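PDB 2VOS: folylpolyglutamate synthase protein FOLC from Mycobacterium tuberculosis, which probably catalyses the ATP-dependent addition of L-glutamate to dihydropteroate and to tetrahydrofolate derivatives, giving dihydrofolate and folylpolyglutamates. Local coordinates for residues D229-M242 / S249-F263. Residues are numbered along the deposited sequence; the frame is centred on the assembly and turned at random.
Sequences DTVAVIGRQVPKVM and SVRADASVAREDSEF
Strands 231-234 and 255-258 run parallel, their axes 4.7 Å apart, joined by five backbone hydrogen bonds from Ser255 N to Thr230 O through to Glu259 N to Ile234 O. On the face that carries helix 239-251, the short Ala232 side chain leaves room for Ser249 of the helix end, Ala232 CB 3.7 Å from Ser249 OG, which bonds to Leu245 O; Val256 CG2 is looser, 4.4 Å from that CB. Ile234 points CG1 away from its carbonyl carbon (chi1 -61°), and its CD1 meets Val256 CG1 at 4.0 Å. Selenomethionine Met242 curls its SE over Arg258 CD (4.2 Å). On the other face Val233 CG1 sits beside the small Ala257 and comes obliquely to the Phe263 ring, 3.8 Å from CE1; helix 296-312 also packs on this ring. Past the strand ends Arg236, extended from CG to NE, reaches the Asp260 carboxylate, NE donating to the syn lone pair of OD2 at 2.8 Å, 23° out of the guanidinium plane. Glu259 OE2 adds a long ion pair to Arg236 and bonds to His300. With helix 239-251 between them, the strands form a beta-alpha-beta crossover at the edge of the mixed sheet in the P-loop-type Mur ligase middle domain.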
loop_
_atom_site.group_PDB
_atom_site.type_symbol
_atom_site.label_atom_id
_atom_site.label_comp_id
_atom_site.label_asym_id
_atom_site.label_seq_id
_atom_site.Cartn_x
_atom_site.Cartn_y
_atom_site.Cartn_z
ATOM N N ASP A 229 -24.185 -0.779 13.570
ATOM C CA ASP A 229 -23.410 0.444 13.377
ATOM C C ASP A 229 -22.047 0.139 12.744
ATOM O O ASP A 229 -21.486 -0.947 12.915
ATOM C CB ASP A 229 -23.165 1.188 14.690
ATOM C CG ASP A 229 -24.402 1.943 15.196
ATOM O OD1 ASP A 229 -25.138 2.564 14.374
ATOM O OD2 ASP A 229 -24.604 1.950 16.433
ATOM N N THR A 230 -21.526 1.130 12.024
ATOM C CA THR A 230 -20.211 1.022 11.398
ATOM C C THR A 230 -19.186 0.803 12.498
ATOM O O THR A 230 -19.381 1.251 13.639
ATOM C CB THR A 230 -19.888 2.297 10.580
ATOM O OG1 THR A 230 -20.800 2.381 9.472
ATOM C CG2 THR A 230 -18.432 2.277 10.013
ATOM N N VAL A 231 -18.117 0.084 12.193
ATOM C CA VAL A 231 -17.037 -0.069 13.164
ATOM C C VAL A 231 -15.816 0.589 12.572
ATOM O O VAL A 231 -15.464 0.248 11.451
ATOM C CB VAL A 231 -16.697 -1.556 13.389
ATOM C CG1 VAL A 231 -15.582 -1.684 14.361
ATOM C CG2 VAL A 231 -17.891 -2.319 13.892
ATOM N N ALA A 232 -15.166 1.486 13.318
ATOM C CA ALA A 232 -13.900 2.077 12.931
ATOM C C ALA A 232 -12.800 1.352 13.713
ATOM O O ALA A 232 -12.816 1.289 14.963
ATOM C CB ALA A 232 -13.863 3.589 13.276
ATOM N N VAL A 233 -11.860 0.786 12.987
ATOM C CA VAL A 233 -10.755 0.058 13.594
ATOM C C VAL A 233 -9.465 0.846 13.347
ATOM O O VAL A 233 -9.066 1.040 12.218
ATOM C CB VAL A 233 -10.608 -1.342 12.964
ATOM C CG1 VAL A 233 -9.590 -2.167 13.746
ATOM C CG2 VAL A 233 -11.972 -2.050 12.991
ATOM N N ILE A 234 -8.818 1.291 14.407
ATOM C CA ILE A 234 -7.815 2.299 14.243
ATOM C C ILE A 234 -6.447 1.830 14.729
ATOM O O ILE A 234 -6.307 1.340 15.867
ATOM C CB ILE A 234 -8.246 3.541 15.047
ATOM C CG1 ILE A 234 -9.574 4.052 14.491
ATOM C CG2 ILE A 234 -7.242 4.645 14.824
ATOM C CD1 ILE A 234 -10.200 5.222 15.344
ATOM N N GLY A 235 -5.435 1.967 13.877
ATOM C CA GLY A 235 -4.079 1.610 14.268
ATOM C C GLY A 235 -3.476 2.687 15.186
ATOM O O GLY A 235 -4.167 3.626 15.612
ATOM N N ARG A 236 -2.174 2.585 15.448
ATOM C CA ARG A 236 -1.464 3.543 16.330
ATOM C C ARG A 236 -1.445 4.927 15.712
ATOM O O ARG A 236 -1.086 5.043 14.559
ATOM C CB ARG A 236 -0.005 3.073 16.486
ATOM C CG ARG A 236 0.181 2.181 17.685
ATOM C CD ARG A 236 1.531 1.426 17.729
ATOM N NE ARG A 236 1.545 0.606 18.955
ATOM C CZ ARG A 236 2.637 0.159 19.591
ATOM N NH1 ARG A 236 3.848 0.427 19.106
ATOM N NH2 ARG A 236 2.512 -0.571 20.703
ATOM N N GLN A 237 -1.785 5.992 16.460
ATOM C CA GLN A 237 -1.844 7.339 15.877
ATOM C C GLN A 237 -1.217 8.301 16.863
ATOM O O GLN A 237 -1.112 7.977 18.044
ATOM C CB GLN A 237 -3.293 7.775 15.660
ATOM C CG GLN A 237 -4.176 6.833 14.834
ATOM C CD GLN A 237 -3.708 6.721 13.391
ATOM O OE1 GLN A 237 -2.865 7.516 12.917
ATOM N NE2 GLN A 237 -4.247 5.742 12.677
ATOM N N VAL A 238 -0.812 9.490 16.422
ATOM C CA VAL A 238 -0.454 10.546 17.401
ATOM C C VAL A 238 -1.714 11.160 17.986
ATOM O O VAL A 238 -2.782 11.096 17.371
ATOM C CB VAL A 238 0.459 11.635 16.795
ATOM C CG1 VAL A 238 1.773 11.028 16.298
ATOM C CG2 VAL A 238 -0.233 12.354 15.685
ATOM N N PRO A 239 -1.616 11.744 19.217
ATOM C CA PRO A 239 -2.811 12.246 19.902
ATOM C C PRO A 239 -3.718 13.142 19.076
ATOM O O PRO A 239 -4.950 12.945 19.089
ATOM C CB PRO A 239 -2.232 13.030 21.078
ATOM C CG PRO A 239 -0.967 12.213 21.429
ATOM C CD PRO A 239 -0.421 11.788 20.084
ATOM N N LYS A 240 -3.158 14.118 18.356
ATOM C CA LYS A 240 -4.052 15.010 17.635
ATOM C C LYS A 240 -4.826 14.322 16.527
ATOM O O LYS A 240 -5.966 14.724 16.215
ATOM C CB LYS A 240 -3.341 16.289 17.135
ATOM N N VAL A 241 -4.206 13.308 15.916
ATOM C CA VAL A 241 -4.880 12.457 14.945
ATOM C C VAL A 241 -5.974 11.648 15.624
ATOM O O VAL A 241 -7.138 11.725 15.211
ATOM C CB VAL A 241 -3.882 11.556 14.197
ATOM C CG1 VAL A 241 -4.576 10.477 13.379
ATOM C CG2 VAL A 241 -3.001 12.448 13.275
HETATM N N MSE A 242 -5.642 10.925 16.700
HETATM C CA MSE A 242 -6.675 10.141 17.387
HETATM C C MSE A 242 -7.918 10.995 17.757
HETATM O O MSE A 242 -9.061 10.618 17.494
HETATM C CB MSE A 242 -6.093 9.436 18.623
HETATM C CG MSE A 242 -7.089 8.512 19.341
HETATM SE SE MSE A 242 -7.662 7.055 18.086
HETATM C CE MSE A 242 -5.994 6.049 18.157
ATOM N N SER A 249 -15.778 9.519 14.452
ATOM C CA SER A 249 -16.434 8.237 14.690
ATOM C C SER A 249 -17.718 8.491 15.491
ATOM O O SER A 249 -18.716 7.763 15.349
ATOM C CB SER A 249 -15.511 7.281 15.462
ATOM O OG SER A 249 -14.338 6.934 14.724
ATOM N N VAL A 250 -17.661 9.483 16.376
ATOM C CA VAL A 250 -18.868 9.914 17.115
ATOM C C VAL A 250 -19.905 10.498 16.131
ATOM O O VAL A 250 -21.092 10.168 16.183
ATOM C CB VAL A 250 -18.529 10.967 18.208
ATOM C CG1 VAL A 250 -19.804 11.606 18.782
ATOM C CG2 VAL A 250 -17.674 10.371 19.308
ATOM N N ARG A 251 -19.458 11.345 15.203
ATOM C CA ARG A 251 -20.417 11.886 14.216
ATOM C C ARG A 251 -21.054 10.799 13.351
ATOM O O ARG A 251 -22.236 10.924 13.011
ATOM C CB ARG A 251 -19.832 13.022 13.362
ATOM N N ALA A 252 -20.307 9.714 13.043
ATOM C CA ALA A 252 -20.836 8.590 12.242
ATOM C C ALA A 252 -21.579 7.509 13.041
ATOM O O ALA A 252 -21.984 6.457 12.473
ATOM C CB ALA A 252 -19.687 7.916 11.373
ATOM N N ASP A 253 -21.750 7.729 14.350
ATOM C CA ASP A 253 -22.289 6.669 15.211
ATOM C C ASP A 253 -21.458 5.385 15.170
ATOM O O ASP A 253 -22.007 4.276 15.238
ATOM C CB ASP A 253 -23.665 6.299 14.706
ATOM C CG ASP A 253 -24.737 6.696 15.646
ATOM O OD1 ASP A 253 -25.485 7.653 15.321
ATOM O OD2 ASP A 253 -24.805 6.051 16.717
ATOM N N ALA A 254 -20.150 5.510 15.013
ATOM C CA ALA A 254 -19.351 4.311 14.786
ATOM C C ALA A 254 -18.836 3.731 16.108
ATOM O O ALA A 254 -18.439 4.489 16.975
ATOM C CB ALA A 254 -18.176 4.656 13.811
ATOM N N SER A 255 -18.850 2.400 16.264
ATOM C CA SER A 255 -18.124 1.741 17.358
ATOM C C SER A 255 -16.636 1.812 17.061
ATOM O O SER A 255 -16.249 1.652 15.905
ATOM C CB SER A 255 -18.481 0.269 17.414
ATOM O OG SER A 255 -19.860 0.111 17.622
ATOM N N VAL A 256 -15.797 1.986 18.067
ATOM C CA VAL A 256 -14.400 2.133 17.809
ATOM C C VAL A 256 -13.576 1.046 18.482
ATOM O O VAL A 256 -13.837 0.707 19.625
ATOM C CB VAL A 256 -13.904 3.491 18.295
ATOM C CG1 VAL A 256 -12.396 3.528 18.171
ATOM C CG2 VAL A 256 -14.555 4.650 17.468
ATOM N N ALA A 257 -12.587 0.506 17.772
ATOM C CA ALA A 257 -11.608 -0.411 18.352
ATOM C C ALA A 257 -10.251 0.223 18.061
ATOM O O ALA A 257 -9.942 0.522 16.891
ATOM C CB ALA A 257 -11.718 -1.788 17.645
ATOM N N ARG A 258 -9.410 0.371 19.080
ATOM C CA ARG A 258 -8.159 1.114 18.877
ATOM C C ARG A 258 -6.983 0.255 19.242
ATOM O O ARG A 258 -7.011 -0.369 20.311
ATOM C CB ARG A 258 -8.107 2.336 19.805
ATOM C CG ARG A 258 -9.154 3.361 19.496
ATOM C CD ARG A 258 -9.401 4.276 20.737
ATOM N NE ARG A 258 -9.967 3.485 21.824
ATOM C CZ ARG A 258 -10.020 3.876 23.097
ATOM N NH1 ARG A 258 -9.539 5.070 23.459
ATOM N NH2 ARG A 258 -10.563 3.071 24.009
ATOM N N GLU A 259 -5.916 0.286 18.435
ATOM C CA GLU A 259 -4.725 -0.482 18.824
ATOM C C GLU A 259 -4.263 -0.046 20.148
ATOM O O GLU A 259 -4.360 1.143 20.486
ATOM C CB GLU A 259 -3.583 -0.450 17.784
ATOM C CG GLU A 259 -2.483 -1.465 18.153
ATOM C CD GLU A 259 -1.416 -1.548 17.070
ATOM O OE1 GLU A 259 -1.632 -0.854 16.053
ATOM O OE2 GLU A 259 -0.399 -2.279 17.233
ATOM N N ASP A 260 -3.846 -1.022 20.957
ATOM C CA ASP A 260 -3.362 -0.795 22.334
ATOM C C ASP A 260 -4.449 -0.489 23.324
ATOM O O ASP A 260 -4.158 -0.183 24.480
ATOM C CB ASP A 260 -2.267 0.284 22.405
ATOM C CG ASP A 260 -1.017 -0.104 21.591
ATOM O OD1 ASP A 260 -0.632 -1.262 21.599
ATOM O OD2 ASP A 260 -0.450 0.724 20.869
ATOM N N SER A 261 -5.703 -0.514 22.896
ATOM C CA SER A 261 -6.818 -0.487 23.869
ATOM C C SER A 261 -7.731 -1.715 23.704
ATOM O O SER A 261 -8.018 -2.405 24.674
ATOM C CB SER A 261 -7.690 0.746 23.713
ATOM O OG SER A 261 -7.039 1.916 24.142
ATOM N N GLU A 262 -8.222 -1.939 22.483
ATOM C CA GLU A 262 -9.143 -3.030 22.219
ATOM C C GLU A 262 -8.410 -4.211 21.628
ATOM O O GLU A 262 -8.922 -5.297 21.665
ATOM C CB GLU A 262 -10.275 -2.591 21.257
ATOM C CG GLU A 262 -11.404 -1.740 21.893
ATOM C CD GLU A 262 -10.932 -0.358 22.351
ATOM O OE1 GLU A 262 -10.399 0.391 21.516
ATOM O OE2 GLU A 262 -11.069 -0.018 23.560
ATOM N N PHE A 263 -7.211 -4.000 21.093
ATOM C CA PHE A 263 -6.375 -5.076 20.523
ATOM C C PHE A 263 -4.904 -4.633 20.531
ATOM O O PHE A 263 -4.619 -3.424 20.634
ATOM C CB PHE A 263 -6.822 -5.436 19.088
ATOM C CG PHE A 263 -6.789 -4.276 18.131
ATOM C CD1 PHE A 263 -7.903 -3.406 18.012
ATOM C CD2 PHE A 263 -5.704 -4.064 17.327
ATOM C CE1 PHE A 263 -7.884 -2.320 17.084
ATOM C CE2 PHE A 263 -5.661 -2.945 16.404
ATOM C CZ PHE A 263 -6.733 -2.095 16.302
HETATM O O HOH W 1 -21.491 -2.011 15.417
HETATM O O HOH W 2 -23.082 3.599 12.144
HETATM O O HOH W 3 -4.697 3.351 18.511
HETATM O O HOH W 4 -0.732 0.378 13.976
#